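Local coordinates for protein dihydroneopterin triphosphate diphosphatase (PDB 5U7F) that probably hydrolyses dihydroneopterin triphosphate to dihydroneopterin monophosphate and pyrophosphate in folate biosynthesis, and probably also cleaves nucleoside triphosphates, preferring dATP, at residues A[24-29]-A[122-127]; A[35-40]-A[115-120]. One frame throughout, in Å; residues are numbered along the deposited sequence.

Contact 1: residues A[24-29]-A[122-127]; sequences VLMLQR and KWLDAP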
loop_
_atom_site.group_PDB
_atom_site.type_symbol
_atom_site.label_atom_id
_atom_site.label_comp_id
_atom_site.label_asym_id
_atom_site.label_seq_id
_atom_site.Cartn_x
_atom_site.Cartn_y
_atom_site.Cartn_z
ATOM N N VAL A 24 -11.352 0.104 -5.244
ATOM C CA VAL A 24 -10.024 0.053 -4.616
ATOM C C VAL A 24 -9.674 -1.370 -4.200
ATOM O O VAL A 24 -10.481 -2.053 -3.591
ATOM C CB VAL A 24 -9.991 0.970 -3.397
ATOM C CG1 VAL A 24 -8.689 0.887 -2.684
ATOM C CG2 VAL A 24 -10.226 2.402 -3.855
ATOM N N LEU A 25 -8.490 -1.797 -4.614
ATOM C CA LEU A 25 -7.980 -3.115 -4.343
ATOM C C LEU A 25 -7.457 -3.195 -2.923
ATOM O O LEU A 25 -6.551 -2.453 -2.562
ATOM C CB LEU A 25 -6.873 -3.443 -5.343
ATOM C CG LEU A 25 -6.112 -4.735 -5.052
ATOM C CD1 LEU A 25 -7.024 -5.952 -5.172
ATOM C CD2 LEU A 25 -4.887 -4.876 -5.903
ATOM N N MET A 26 -8.036 -4.084 -2.128
ATOM C CA MET A 26 -7.625 -4.234 -0.735
ATOM C C MET A 26 -7.171 -5.653 -0.482
ATOM O O MET A 26 -7.779 -6.625 -0.983
ATOM C CB MET A 26 -8.768 -3.843 0.170
ATOM C CG MET A 26 -9.190 -2.403 -0.003
ATOM S SD MET A 26 -7.887 -1.203 0.432
ATOM C CE MET A 26 -7.772 -1.560 2.167
ATOM N N LEU A 27 -6.109 -5.766 0.315
ATOM C CA LEU A 27 -5.382 -7.004 0.481
ATOM C C LEU A 27 -5.340 -7.354 1.963
ATOM O O LEU A 27 -5.083 -6.505 2.787
ATOM C CB LEU A 27 -3.972 -6.872 -0.086
ATOM C CG LEU A 27 -3.822 -6.381 -1.522
ATOM C CD1 LEU A 27 -2.412 -5.960 -1.814
ATOM C CD2 LEU A 27 -4.207 -7.493 -2.440
ATOM N N GLN A 28 -5.606 -8.614 2.266
ATOM C CA GLN A 28 -5.697 -9.133 3.641
ATOM C C GLN A 28 -4.332 -9.550 4.179
ATOM O O GLN A 28 -3.704 -10.436 3.627
ATOM C CB GLN A 28 -6.644 -10.326 3.671
ATOM C CG GLN A 28 -6.900 -10.820 5.081
ATOM C CD GLN A 28 -7.870 -11.981 5.091
ATOM O OE1 GLN A 28 -7.926 -12.760 4.145
ATOM N NE2 GLN A 28 -8.621 -12.107 6.173
ATOM N N ARG A 29 -3.842 -8.923 5.249
ATOM C CA ARG A 29 -2.495 -9.259 5.715
ATOM C C ARG A 29 -2.387 -10.653 6.333
ATOM O O ARG A 29 -3.371 -11.201 6.845
ATOM C CB ARG A 29 -1.991 -8.244 6.741
ATOM C CG ARG A 29 -1.682 -6.907 6.140
ATOM C CD ARG A 29 -0.938 -6.031 7.159
ATOM N NE ARG A 29 0.365 -6.597 7.505
ATOM C CZ ARG A 29 1.444 -6.523 6.725
ATOM N NH1 ARG A 29 1.381 -5.905 5.547
ATOM N NH2 ARG A 29 2.594 -7.068 7.113
ATOM N N LYS A 122 -9.754 -8.124 -2.310
ATOM C CA LYS A 122 -11.114 -7.690 -2.643
ATOM C C LYS A 122 -11.093 -6.327 -3.351
ATOM O O LYS A 122 -10.293 -5.450 -2.992
ATOM C CB LYS A 122 -11.974 -7.593 -1.385
ATOM C CG LYS A 122 -12.522 -8.911 -0.896
ATOM C CD LYS A 122 -13.553 -9.479 -1.878
ATOM C CE LYS A 122 -14.140 -10.803 -1.390
ATOM N NZ LYS A 122 -14.844 -11.513 -2.490
ATOM N N TRP A 123 -11.960 -6.147 -4.351
ATOM C CA TRP A 123 -12.207 -4.825 -4.933
ATOM C C TRP A 123 -13.405 -4.222 -4.228
ATOM O O TRP A 123 -14.469 -4.825 -4.164
ATOM C CB TRP A 123 -12.482 -4.908 -6.455
ATOM C CG TRP A 123 -11.283 -5.287 -7.269
ATOM C CD1 TRP A 123 -10.922 -6.545 -7.677
ATOM C CD2 TRP A 123 -10.277 -4.416 -7.733
ATOM N NE1 TRP A 123 -9.749 -6.498 -8.377
ATOM C CE2 TRP A 123 -9.321 -5.198 -8.422
ATOM C CE3 TRP A 123 -10.089 -3.037 -7.655
ATOM C CZ2 TRP A 123 -8.208 -4.638 -9.034
ATOM C CZ3 TRP A 123 -9.013 -2.501 -8.244
ATOM C CH2 TRP A 123 -8.070 -3.284 -8.929
ATOM N N LEU A 124 -13.233 -3.024 -3.695
ATOM C CA LEU A 124 -14.258 -2.348 -2.924
ATOM C C LEU A 124 -14.447 -0.928 -3.402
ATOM O O LEU A 124 -13.482 -0.301 -3.832
ATOM C CB LEU A 124 -13.870 -2.305 -1.445
ATOM C CG LEU A 124 -13.644 -3.655 -0.787
ATOM C CD1 LEU A 124 -12.866 -3.504 0.531
ATOM C CD2 LEU A 124 -14.987 -4.288 -0.552
ATOM N N ASP A 125 -15.655 -0.387 -3.262
ATOM C CA ASP A 125 -15.825 1.034 -3.521
ATOM C C ASP A 125 -15.000 1.787 -2.487
ATOM O O ASP A 125 -14.751 1.293 -1.365
ATOM C CB ASP A 125 -17.290 1.482 -3.486
ATOM C CG ASP A 125 -17.959 1.256 -2.144
ATOM O OD1 ASP A 125 -17.817 2.106 -1.223
ATOM O OD2 ASP A 125 -18.673 0.239 -2.028
ATOM N N ALA A 126 -14.552 2.968 -2.880
ATOM C CA ALA A 126 -13.510 3.670 -2.128
ATOM C C ALA A 126 -13.909 3.975 -0.683
ATOM O O ALA A 126 -13.099 3.769 0.226
ATOM C CB ALA A 126 -13.103 4.946 -2.868
ATOM N N PRO A 127 -15.143 4.445 -0.446
ATOM C CA PRO A 127 -15.581 4.667 0.934
ATOM C C PRO A 127 -15.543 3.406 1.775
ATOM O O PRO A 127 -15.257 3.496 2.967
ATOM C CB PRO A 127 -17.020 5.155 0.776
ATOM C CG PRO A 127 -17.044 5.801 -0.549
ATOM C CD PRO A 127 -16.122 4.982 -1.413
#
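V24 faces L124 and M26 faces K122 as hydrogen-bonded antiparallel pairs, with L25 opposite W123 as the non-hydrogen-bonded pair between them. V24 N reaches L124 O at 2.6 Å, nearly straight at 174°, and M26 N reaches K122 O at 2.8 Å; L124 N and K122 N return the bonds to V24 O and M26 O. A weaker CA-H...O contact puts W123 CA 3.5 Å from V24 O.

The aromatic contact is a CH-pi interaction: L25 CB sits over one face of the W123 indole, 3.8 Å from the centroid of its six-membered ring and 14° off the normal. W123 NE1 is hydrogen-bonded to R111 O.

Apolar contacts occupy the other side of the sheet. M26 and L124 side chains cross at about a right angle, M26 CG meeting L124 CD1 at 3.9 Å. V24 CG2, placed beside the backbone N (CG1 is anti to it, chi1 177°), lies 4.0 Å from A126 CB; A129 touches V24, M26 and L124. D125 N-caps the following helix through OD1 to A128 N. Strand 118-125, the edge strand, thus pairs antiparallel with 23-29 in the Nudix fold's mixed sheet and runs directly into helix 126-132, which packs on the V24, M26 and L124 face.

Contact 2: residues A[35-40]-A[115-120]; sequences FWQSVT and FTEHLA. With CO (cobalt (II) ion), chain F; CO (cobalt (II) ion), chain E.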
loop_
_atom_site.group_PDB
_atom_site.type_symbol
_atom_site.label_atom_id
_atom_site.label_comp_id
_atom_site.label_asym_id
_atom_site.label_seq_id
_atom_site.Cartn_x
_atom_site.Cartn_y
_atom_site.Cartn_z
ATOM N N PHE A 35 -6.426 -7.082 9.161
ATOM C CA PHE A 35 -5.830 -5.849 8.589
ATOM C C PHE A 35 -5.851 -5.941 7.071
ATOM O O PHE A 35 -5.002 -6.605 6.496
ATOM C CB PHE A 35 -4.404 -5.692 9.117
ATOM C CG PHE A 35 -3.792 -4.343 8.894
ATOM C CD1 PHE A 35 -4.312 -3.431 7.984
ATOM C CD2 PHE A 35 -2.664 -3.993 9.615
ATOM C CE1 PHE A 35 -3.687 -2.180 7.823
ATOM C CE2 PHE A 35 -2.070 -2.791 9.447
ATOM C CZ PHE A 35 -2.577 -1.882 8.546
ATOM N N TRP A 36 -6.836 -5.306 6.448
ATOM C CA TRP A 36 -6.835 -5.093 5.001
ATOM C C TRP A 36 -6.195 -3.748 4.617
ATOM O O TRP A 36 -6.390 -2.738 5.294
ATOM C CB TRP A 36 -8.229 -5.138 4.448
ATOM C CG TRP A 36 -8.890 -6.454 4.672
ATOM C CD1 TRP A 36 -9.290 -6.979 5.868
ATOM C CD2 TRP A 36 -9.233 -7.420 3.668
ATOM N NE1 TRP A 36 -9.876 -8.224 5.667
ATOM C CE2 TRP A 36 -9.854 -8.510 4.326
ATOM C CE3 TRP A 36 -9.071 -7.474 2.282
ATOM C CZ2 TRP A 36 -10.306 -9.643 3.643
ATOM C CZ3 TRP A 36 -9.544 -8.602 1.598
ATOM C CH2 TRP A 36 -10.146 -9.668 2.288
ATOM N N GLN A 37 -5.472 -3.753 3.515
ATOM C CA GLN A 37 -4.662 -2.586 3.118
ATOM C C GLN A 37 -4.410 -2.543 1.638
ATOM O O GLN A 37 -4.542 -3.564 0.943
ATOM C CB GLN A 37 -3.324 -2.627 3.833
ATOM C CG GLN A 37 -2.583 -3.913 3.618
ATOM C CD GLN A 37 -1.108 -3.863 3.941
ATOM O OE1 GLN A 37 -0.368 -4.829 3.679
ATOM N NE2 GLN A 37 -0.669 -2.769 4.559
ATOM N N SER A 38 -4.029 -1.370 1.141
ATOM C CA SER A 38 -3.394 -1.252 -0.158
ATOM C C SER A 38 -1.940 -1.785 -0.051
ATOM O O SER A 38 -1.532 -2.325 1.001
ATOM C CB SER A 38 -3.431 0.221 -0.640
ATOM O OG SER A 38 -4.701 0.814 -0.381
ATOM N N VAL A 39 -1.179 -1.718 -1.136
ATOM C CA VAL A 39 0.205 -2.189 -1.111
ATOM C C VAL A 39 1.084 -1.277 -0.232
ATOM O O VAL A 39 1.076 -0.074 -0.411
ATOM C CB VAL A 39 0.762 -2.271 -2.532
ATOM C CG1 VAL A 39 2.258 -2.455 -2.549
ATOM C CG2 VAL A 39 0.094 -3.425 -3.277
ATOM N N THR A 40 1.792 -1.848 0.744
ATOM C CA THR A 40 2.773 -1.080 1.539
ATOM C C THR A 40 4.078 -1.851 1.524
ATOM O O THR A 40 4.085 -3.052 1.283
ATOM C CB THR A 40 2.337 -0.819 3.007
ATOM O OG1 THR A 40 2.301 -2.047 3.741
ATOM C CG2 THR A 40 0.993 -0.135 3.075
ATOM N N PHE A 115 -1.417 -12.754 -5.694
ATOM C CA PHE A 115 -0.735 -12.094 -4.575
ATOM C C PHE A 115 0.247 -13.043 -3.899
ATOM O O PHE A 115 0.117 -14.264 -4.031
ATOM C CB PHE A 115 -1.769 -11.571 -3.566
ATOM C CG PHE A 115 -2.805 -12.591 -3.178
ATOM C CD1 PHE A 115 -3.999 -12.681 -3.876
ATOM C CD2 PHE A 115 -2.583 -13.466 -2.127
ATOM C CE1 PHE A 115 -4.958 -13.623 -3.535
ATOM C CE2 PHE A 115 -3.542 -14.424 -1.778
ATOM C CZ PHE A 115 -4.737 -14.493 -2.485
ATOM N N THR A 116 1.217 -12.479 -3.180
ATOM C CA THR A 116 2.285 -13.262 -2.542
ATOM C C THR A 116 2.386 -13.031 -1.020
ATOM O O THR A 116 2.604 -13.965 -0.246
ATOM C CB THR A 116 3.640 -12.933 -3.197
ATOM O OG1 THR A 116 3.921 -11.536 -3.052
ATOM C CG2 THR A 116 3.618 -13.264 -4.671
ATOM N N GLU A 117 2.202 -11.788 -0.595
ATOM C CA GLU A 117 2.391 -11.391 0.797
ATOM C C GLU A 117 1.100 -11.491 1.630
ATOM O O GLU A 117 1.131 -11.345 2.857
ATOM C CB GLU A 117 2.951 -9.942 0.816
ATOM C CG GLU A 117 3.363 -9.381 2.177
ATOM C CD GLU A 117 4.011 -7.983 2.072
ATOM O OE1 GLU A 117 3.395 -6.986 2.549
ATOM O OE2 GLU A 117 5.140 -7.884 1.514
ATOM N N HIS A 118 -0.031 -11.754 0.974
ATOM C CA HIS A 118 -1.336 -11.625 1.618
ATOM C C HIS A 118 -2.157 -12.924 1.583
ATOM O O HIS A 118 -1.726 -13.891 0.996
ATOM C CB HIS A 118 -2.104 -10.502 0.945
ATOM C CG HIS A 118 -1.489 -9.150 1.154
ATOM N ND1 HIS A 118 -0.434 -8.692 0.394
ATOM C CD2 HIS A 118 -1.737 -8.188 2.071
ATOM C CE1 HIS A 118 -0.081 -7.490 0.808
ATOM N NE2 HIS A 118 -0.864 -7.149 1.818
ATOM N N LEU A 119 -3.340 -12.907 2.184
ATOM C CA LEU A 119 -4.191 -14.098 2.281
ATOM C C LEU A 119 -5.316 -14.116 1.230
ATOM O O LEU A 119 -5.834 -15.185 0.853
ATOM C CB LEU A 119 -4.794 -14.176 3.674
ATOM C CG LEU A 119 -3.850 -14.410 4.856
ATOM C CD1 LEU A 119 -4.558 -14.200 6.171
ATOM C CD2 LEU A 119 -3.271 -15.814 4.815
ATOM N N ALA A 120 -5.681 -12.927 0.748
ATOM C CA ALA A 120 -6.898 -12.707 -0.056
ATOM C C ALA A 120 -6.874 -11.288 -0.594
ATOM O O ALA A 120 -6.128 -10.461 -0.059
ATOM C CB ALA A 120 -8.127 -12.876 0.756
HETATM CO CO CO F . 3.802 -4.929 2.063
HETATM CO CO CO E . 6.185 -6.317 0.490
HETATM O O HOH W 1 1.686 -4.503 1.691
HETATM O O HOH W 2 3.922 -4.135 4.094
HETATM O O HOH W 3 8.011 -6.716 0.929
HETATM O O HOH W 4 6.600 -7.738 -1.059
#
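The H118 imidazole meets Q37 at its edge: OE1 lies near the ring plane, and Q37 CD and water 1 also lie in plane at that edge. The W36 indole meets A120 CB obliquely, through CH2 at 4.1 Å. T40 and E117 of these segments belong to the metal centre of the Nudix hydrolase fold, to which the Nudix-box helix adds E56 and E60.

The polar link is H118 NE2 to Q37 OE1, 3.0 Å with a 163° angle at hydrogen. The donor lies in the carbonyl plane on a lone pair, although the amide and ring planes are 52° apart. Q37 CG stands between the backbone N and the carbonyl carbon (chi1 55°), and the extended chain beyond it carries OE1 to the H118 ring edge. OE1 also accepts from R29 NH1 and from water 1, so three donors grip one oxygen and should hold the amide's orientation.

E117, with an extended side chain, bridges two cobalt ions: E117 OE1 binds the cobalt of chain F at 2.1 Å and OE2 that of chain E. E60 shares both ions, and E56 that of chain E. T40 O binds the chain F cobalt at 2.0 Å. Waters 1 and 2 are ligands of that same ion; water 1 accepts from T40 N at 2.8 Å while donating to Q37 OE1 at 2.9 Å.

Overall arrangement
From the N terminus, strand 10-18 is followed by strand 23-29 and then by 36-42; strand 118-125 arrives much later. Contact 2 closes a loop of 74 residues between its segments, wholly within the 92-residue loop closed by contact 1, so the two nest without crossing. The inner loop carries helix 49-61, with the metal ligands E56 and E60, and strands 72-82 and 97-107. Strand 23-29 is bordered by 36-42 and 118-125, and the contacts meet across it: L27 N approaches Q37 O at 2.8 Å, a probable hydrogen bond. Contact 1 ties the edge strand and strand 23-29 to the C-terminal helices, while contact 2 brings strand 36-42 and segment 115-120 together at the cobalt ions.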